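Local coordinates for thiamin pyrophosphokinase (Saccharomyces cerevisiae, PDB 1IG0), which catalyses the transfer of pyrophosphate from ATP to thiamine, giving thiamine diphosphate and AMP, and works as a homodimer, at residues Arg74-Leu79 with Tyr106-Lys111; Pro91-Gly96 with Ser135-Ser140. One frame throughout, in Å; residues are numbered along the deposited sequence.

Interaction 1 (Arg74-Leu79 with Tyr106-Lys111)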
loop_
_atom_site.group_PDB
_atom_site.type_symbol
_atom_site.label_atom_id
_atom_site.label_comp_id
_atom_site.label_asym_id
_atom_site.label_seq_id
_atom_site.Cartn_x
_atom_site.Cartn_y
_atom_site.Cartn_z
ATOM N N ARG B 74 8.133 18.067 7.306
ATOM C CA ARG B 74 8.463 17.551 5.983
ATOM C C ARG B 74 8.631 18.676 4.966
ATOM O O ARG B 74 9.598 18.697 4.207
ATOM C CB ARG B 74 7.363 16.595 5.512
ATOM C CG ARG B 74 7.067 15.456 6.477
ATOM C CD ARG B 74 8.275 14.551 6.671
ATOM N NE ARG B 74 7.969 13.417 7.539
ATOM C CZ ARG B 74 8.828 12.447 7.832
ATOM N NH1 ARG B 74 10.055 12.469 7.325
ATOM N NH2 ARG B 74 8.463 11.451 8.627
ATOM N N LEU B 75 7.681 19.606 4.954
ATOM C CA LEU B 75 7.729 20.732 4.027
ATOM C C LEU B 75 8.910 21.633 4.363
ATOM O O LEU B 75 9.661 22.053 3.482
ATOM C CB LEU B 75 6.430 21.538 4.109
ATOM C CG LEU B 75 6.327 22.761 3.193
ATOM C CD1 LEU B 75 6.393 22.319 1.736
ATOM C CD2 LEU B 75 5.027 23.505 3.473
ATOM N N TYR B 76 9.063 21.922 5.651
ATOM C CA TYR B 76 10.145 22.769 6.138
ATOM C C TYR B 76 11.501 22.258 5.656
ATOM O O TYR B 76 12.308 23.019 5.120
ATOM C CB TYR B 76 10.126 22.804 7.668
ATOM C CG TYR B 76 11.149 23.733 8.284
ATOM C CD1 TYR B 76 10.950 25.115 8.297
ATOM C CD2 TYR B 76 12.317 23.230 8.858
ATOM C CE1 TYR B 76 11.888 25.971 8.869
ATOM C CE2 TYR B 76 13.260 24.078 9.429
ATOM C CZ TYR B 76 13.039 25.445 9.432
ATOM O OH TYR B 76 13.971 26.281 10.000
ATOM N N ASP B 77 11.749 20.966 5.854
ATOM C CA ASP B 77 13.012 20.362 5.441
ATOM C C ASP B 77 13.114 20.233 3.924
ATOM O O ASP B 77 14.179 20.449 3.345
ATOM C CB ASP B 77 13.183 18.979 6.077
ATOM C CG ASP B 77 13.246 19.035 7.591
ATOM O OD1 ASP B 77 13.844 19.993 8.128
ATOM O OD2 ASP B 77 12.713 18.114 8.243
ATOM N N TYR B 78 12.006 19.873 3.285
ATOM C CA TYR B 78 11.984 19.718 1.836
ATOM C C TYR B 78 12.600 20.940 1.164
ATOM O O TYR B 78 13.279 20.824 0.144
ATOM C CB TYR B 78 10.548 19.532 1.344
ATOM C CG TYR B 78 10.419 19.415 -0.160
ATOM C CD1 TYR B 78 11.030 18.370 -0.853
ATOM C CD2 TYR B 78 9.681 20.347 -0.892
ATOM C CE1 TYR B 78 10.909 18.254 -2.238
ATOM C CE2 TYR B 78 9.553 20.239 -2.278
ATOM C CZ TYR B 78 10.169 19.190 -2.943
ATOM O OH TYR B 78 10.043 19.081 -4.310
ATOM N N LEU B 79 12.367 22.109 1.748
ATOM C CA LEU B 79 12.893 23.349 1.194
ATOM C C LEU B 79 14.066 23.877 2.015
ATOM O O LEU B 79 14.239 25.085 2.172
ATOM C CB LEU B 79 11.771 24.390 1.117
ATOM C CG LEU B 79 10.558 23.915 0.303
ATOM C CD1 LEU B 79 9.497 25.000 0.247
ATOM C CD2 LEU B 79 11.005 23.543 -1.102
ATOM N N TYR B 106 7.608 24.787 14.334
ATOM C CA TYR B 106 6.413 25.440 14.860
ATOM C C TYR B 106 6.609 26.951 14.917
ATOM O O TYR B 106 5.771 27.715 14.435
ATOM C CB TYR B 106 6.091 24.918 16.263
ATOM C CG TYR B 106 4.973 25.676 16.949
ATOM C CD1 TYR B 106 3.662 25.603 16.481
ATOM C CD2 TYR B 106 5.233 26.487 18.052
ATOM C CE1 TYR B 106 2.635 26.320 17.095
ATOM C CE2 TYR B 106 4.215 27.210 18.673
ATOM C CZ TYR B 106 2.918 27.121 18.190
ATOM O OH TYR B 106 1.913 27.837 18.798
ATOM N N LYS B 107 7.719 27.378 15.509
ATOM C CA LYS B 107 8.016 28.800 15.630
ATOM C C LYS B 107 8.094 29.498 14.277
ATOM O O LYS B 107 7.591 30.610 14.119
ATOM C CB LYS B 107 9.334 29.020 16.381
ATOM C CG LYS B 107 9.278 28.759 17.880
ATOM C CD LYS B 107 10.401 29.511 18.590
ATOM C CE LYS B 107 10.328 29.376 20.106
ATOM N NZ LYS B 107 10.751 28.029 20.579
ATOM N N TYR B 108 8.726 28.845 13.306
ATOM C CA TYR B 108 8.877 29.415 11.972
ATOM C C TYR B 108 7.546 29.703 11.283
ATOM O O TYR B 108 7.331 30.798 10.764
ATOM C CB TYR B 108 9.699 28.480 11.083
ATOM C CG TYR B 108 9.833 28.979 9.661
ATOM C CD1 TYR B 108 10.691 30.033 9.348
ATOM C CD2 TYR B 108 9.076 28.420 8.633
ATOM C CE1 TYR B 108 10.792 30.519 8.046
ATOM C CE2 TYR B 108 9.167 28.898 7.327
ATOM C CZ TYR B 108 10.027 29.947 7.041
ATOM O OH TYR B 108 10.121 30.419 5.751
ATOM N N TYR B 109 6.656 28.718 11.272
ATOM C CA TYR B 109 5.362 28.884 10.624
ATOM C C TYR B 109 4.407 29.767 11.407
ATOM O O TYR B 109 3.571 30.456 10.819
ATOM C CB TYR B 109 4.732 27.517 10.350
ATOM C CG TYR B 109 5.386 26.806 9.187
ATOM C CD1 TYR B 109 5.799 25.479 9.292
ATOM C CD2 TYR B 109 5.612 27.474 7.984
ATOM C CE1 TYR B 109 6.428 24.836 8.226
ATOM C CE2 TYR B 109 6.234 26.842 6.915
ATOM C CZ TYR B 109 6.642 25.525 7.041
ATOM O OH TYR B 109 7.274 24.905 5.990
ATOM N N ARG B 110 4.525 29.760 12.729
ATOM C CA ARG B 110 3.654 30.601 13.531
ATOM C C ARG B 110 4.038 32.052 13.281
ATOM O O ARG B 110 3.175 32.911 13.096
ATOM C CB ARG B 110 3.794 30.297 15.021
ATOM C CG ARG B 110 2.619 30.837 15.813
ATOM C CD ARG B 110 2.828 30.812 17.314
ATOM N NE ARG B 110 1.560 31.006 18.015
ATOM C CZ ARG B 110 0.690 31.975 17.740
ATOM N NH1 ARG B 110 0.945 32.851 16.776
ATOM N NH2 ARG B 110 -0.445 32.064 18.420
ATOM N N LYS B 111 5.341 32.315 13.275
ATOM C CA LYS B 111 5.848 33.661 13.049
ATOM C C LYS B 111 5.386 34.161 11.683
ATOM O O LYS B 111 5.071 35.339 11.520
ATOM C CB LYS B 111 7.378 33.674 13.104
ATOM C CG LYS B 111 7.961 34.885 13.821
ATOM C CD LYS B 111 9.326 35.275 13.264
ATOM C CE LYS B 111 10.342 34.142 13.346
ATOM N NZ LYS B 111 10.700 33.791 14.747
#
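Tyr76 turns the edge of its ring toward the face of Tyr108 in an offset edge-to-face pair. The ring centroids are 5.4 Å apart and the planes stand at 63°. Tyr76 CE1 does the touching: it lies over the rim of the Tyr108 ring, 3.7 Å from Tyr108 CG. Beside this pair, the phenol end of Tyr109 reaches helix 71-78. Tyr109 OH meets Leu75 CG at 3.6 Å and also lies near the plane of the Tyr76 ring, at its edge. Tyr109 OH comes within 3.5 Å of Tyr76 N, but the angle is too poor for a hydrogen bond. Tyr108 in turn sets CD2 over one face of Tyr109, toward its rim.

Helices 71-78 and 103-111 hold these groups, their short segments crossing at 91° with axes 11.4 Å apart. The tyrosine rings bridge this distance. With CG anti to the backbone N (chi1 -176°), the Tyr76 ring is carried out to Tyr108. Arg86 makes cation-pi contacts with both Tyr76 and Tyr108. No hydrogen bond joins the two segments, so the contact between these helices of the catalytic domain rests on ring edges, ring faces and van der Waals packing.

Interaction 2 (Pro91-Gly96 with Ser135-Ser140); sequences PNYIIG and SLHFNS
Tyr93 and His137 meet through a single hydrogen bond between side chains. Tyr93 CB points from the strand toward helix 126-139. With CG anti to the carbonyl carbon (chi1 -60°), the ring is directed at the helix, and its OH arrives at His137. Further out, CE1 of Tyr93 comes to 3.3 Å from ND1 of His137. Tyr93 CZ is 3.4 Å from His137 ND1. At the tip, Tyr93 OH and His137 ND1 are 2.6 Å apart, a short hydrogen bond in which either could be the donor. Each partner lies in the plane of the other's ring, at its edge, although the two planes are turned 83° apart.

Strand 93-96 belongs to the parallel part of the large mixed sheet, between strands 64-68 and 115-118. Helix 126-139 packs against this part of the sheet in the alpha-beta-alpha catalytic domain. The bond therefore ties a strand to a helix that lies over it. Phe143, Arg144 and Ile147 of helix 141-148 also touch the Tyr93 side chain, and Leu64 of the next strand touches both Tyr93 and His137.

The imidazole has a neighbour on its own helix too: His137 CD2 sits 3.6 Å above the centre of the Phe138 ring. An alanine in place of His137 would probably leave the Tyr93 hydroxyl without its imidazole mate and open a gap beside Phe138. Along the same helix, Asn139 ND2 donates to Ser135 OG at 3.1 Å, with the oxygen close to the amide plane.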
loop_
_atom_site.group_PDB
_atom_site.type_symbol
_atom_site.label_atom_id
_atom_site.label_comp_id
_atom_site.label_asym_id
_atom_site.label_seq_id
_atom_site.Cartn_x
_atom_site.Cartn_y
_atom_site.Cartn_z
ATOM N N PRO B 91 2.255 27.024 3.991
ATOM C CA PRO B 91 0.946 26.369 3.937
ATOM C C PRO B 91 -0.105 27.285 4.562
ATOM O O PRO B 91 0.230 28.154 5.370
ATOM C CB PRO B 91 1.167 25.102 4.754
ATOM C CG PRO B 91 2.119 25.570 5.806
ATOM C CD PRO B 91 3.112 26.401 5.016
ATOM N N ASN B 92 -1.367 27.102 4.189
ATOM C CA ASN B 92 -2.427 27.927 4.751
ATOM C C ASN B 92 -2.769 27.451 6.156
ATOM O O ASN B 92 -3.001 28.261 7.052
ATOM C CB ASN B 92 -3.680 27.891 3.872
ATOM C CG ASN B 92 -3.444 28.474 2.493
ATOM O OD1 ASN B 92 -3.106 27.757 1.553
ATOM N ND2 ASN B 92 -3.610 29.787 2.369
ATOM N N TYR B 93 -2.795 26.134 6.344
ATOM C CA TYR B 93 -3.100 25.553 7.649
ATOM C C TYR B 93 -2.160 24.414 8.027
ATOM O O TYR B 93 -1.566 23.758 7.170
ATOM C CB TYR B 93 -4.513 24.962 7.692
ATOM C CG TYR B 93 -5.664 25.900 7.431
ATOM C CD1 TYR B 93 -6.201 26.038 6.153
ATOM C CD2 TYR B 93 -6.266 26.596 8.479
ATOM C CE1 TYR B 93 -7.316 26.839 5.923
ATOM C CE2 TYR B 93 -7.380 27.402 8.261
ATOM C CZ TYR B 93 -7.902 27.516 6.982
ATOM O OH TYR B 93 -9.019 28.288 6.764
ATOM N N ILE B 94 -2.051 24.192 9.332
ATOM C CA ILE B 94 -1.282 23.098 9.908
ATOM C C ILE B 94 -2.236 22.612 10.992
ATOM O O ILE B 94 -2.624 23.385 11.871
ATOM C CB ILE B 94 0.028 23.560 10.572
ATOM C CG1 ILE B 94 1.008 24.064 9.514
ATOM C CG2 ILE B 94 0.644 22.400 11.342
ATOM C CD1 ILE B 94 2.354 24.498 10.090
ATOM N N ILE B 95 -2.638 21.349 10.921
ATOM C CA ILE B 95 -3.571 20.822 11.905
ATOM C C ILE B 95 -3.200 19.418 12.375
ATOM O O ILE B 95 -2.696 18.602 11.603
ATOM C CB ILE B 95 -5.009 20.829 11.332
ATOM C CG1 ILE B 95 -6.015 20.470 12.425
ATOM C CG2 ILE B 95 -5.104 19.869 10.157
ATOM C CD1 ILE B 95 -7.460 20.693 12.015
ATOM N N GLY B 96 -3.450 19.159 13.655
ATOM C CA GLY B 96 -3.141 17.869 14.250
ATOM C C GLY B 96 -2.889 18.069 15.733
ATOM O O GLY B 96 -3.118 19.165 16.246
ATOM N N SER B 135 -13.105 21.224 4.182
ATOM C CA SER B 135 -14.502 21.463 3.842
ATOM C C SER B 135 -15.016 22.712 4.557
ATOM O O SER B 135 -15.715 23.535 3.963
ATOM C CB SER B 135 -15.365 20.259 4.222
ATOM O OG SER B 135 -16.681 20.412 3.717
ATOM N N LEU B 136 -14.674 22.852 5.835
ATOM C CA LEU B 136 -15.095 24.018 6.604
ATOM C C LEU B 136 -14.545 25.291 5.963
ATOM O O LEU B 136 -15.255 26.287 5.819
ATOM C CB LEU B 136 -14.596 23.909 8.048
ATOM C CG LEU B 136 -15.363 22.964 8.978
ATOM C CD1 LEU B 136 -14.616 22.822 10.299
ATOM C CD2 LEU B 136 -16.775 23.507 9.203
ATOM N N HIS B 137 -13.275 25.248 5.578
ATOM C CA HIS B 137 -12.630 26.397 4.953
ATOM C C HIS B 137 -13.404 26.901 3.738
ATOM O O HIS B 137 -13.643 28.101 3.594
ATOM C CB HIS B 137 -11.210 26.035 4.509
ATOM C CG HIS B 137 -10.539 27.109 3.710
ATOM N ND1 HIS B 137 -9.891 28.176 4.293
ATOM C CD2 HIS B 137 -10.459 27.305 2.372
ATOM C CE1 HIS B 137 -9.444 28.985 3.348
ATOM N NE2 HIS B 137 -9.776 28.479 2.175
ATOM N N PHE B 138 -13.792 25.979 2.864
ATOM C CA PHE B 138 -14.512 26.341 1.650
ATOM C C PHE B 138 -16.028 26.446 1.767
ATOM O O PHE B 138 -16.648 27.224 1.043
ATOM C CB PHE B 138 -14.192 25.341 0.532
ATOM C CG PHE B 138 -12.816 25.490 -0.047
ATOM C CD1 PHE B 138 -11.890 24.458 0.055
ATOM C CD2 PHE B 138 -12.447 26.661 -0.701
ATOM C CE1 PHE B 138 -10.613 24.590 -0.488
ATOM C CE2 PHE B 138 -11.175 26.805 -1.247
ATOM C CZ PHE B 138 -10.256 25.767 -1.141
ATOM N N ASN B 139 -16.627 25.684 2.675
ATOM C CA ASN B 139 -18.082 25.684 2.775
ATOM C C ASN B 139 -18.746 26.303 4.001
ATOM O O ASN B 139 -19.974 26.335 4.083
ATOM C CB ASN B 139 -18.586 24.252 2.583
ATOM C CG ASN B 139 -18.002 23.597 1.340
ATOM O OD1 ASN B 139 -18.044 24.167 0.251
ATOM N ND2 ASN B 139 -17.457 22.393 1.498
ATOM N N SER B 140 -17.956 26.794 4.949
ATOM C CA SER B 140 -18.526 27.414 6.139
ATOM C C SER B 140 -18.025 28.843 6.328
ATOM O O SER B 140 -16.958 29.062 6.901
ATOM C CB SER B 140 -18.195 26.595 7.387
ATOM O OG SER B 140 -18.639 27.265 8.557
#

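Overall arrangement
Interactions 1 and 2 have centres about 18 Å apart, yet they touch directly. Pro91, just before strand 93-96, packs its CD against Tyr109 CE2 at 3.7 Å and against Leu75 CD2 at 3.8 Å. Ile94 CD1 meets Tyr109 CD1, also at 3.7 Å. The two sides of the strand are thus used differently: Tyr93 reaches helix 126-139, while Ile94 packs on Tyr109 of helix 103-111. Helix 103-111 follows strand 93-96 in the chain, and the segments of the two contacts alternate. None of the thiamine-pocket residues belongs to either contact. Gln122, Tyr123, Ser124 and Thr125, which line one pocket, lie just before helix 126-139.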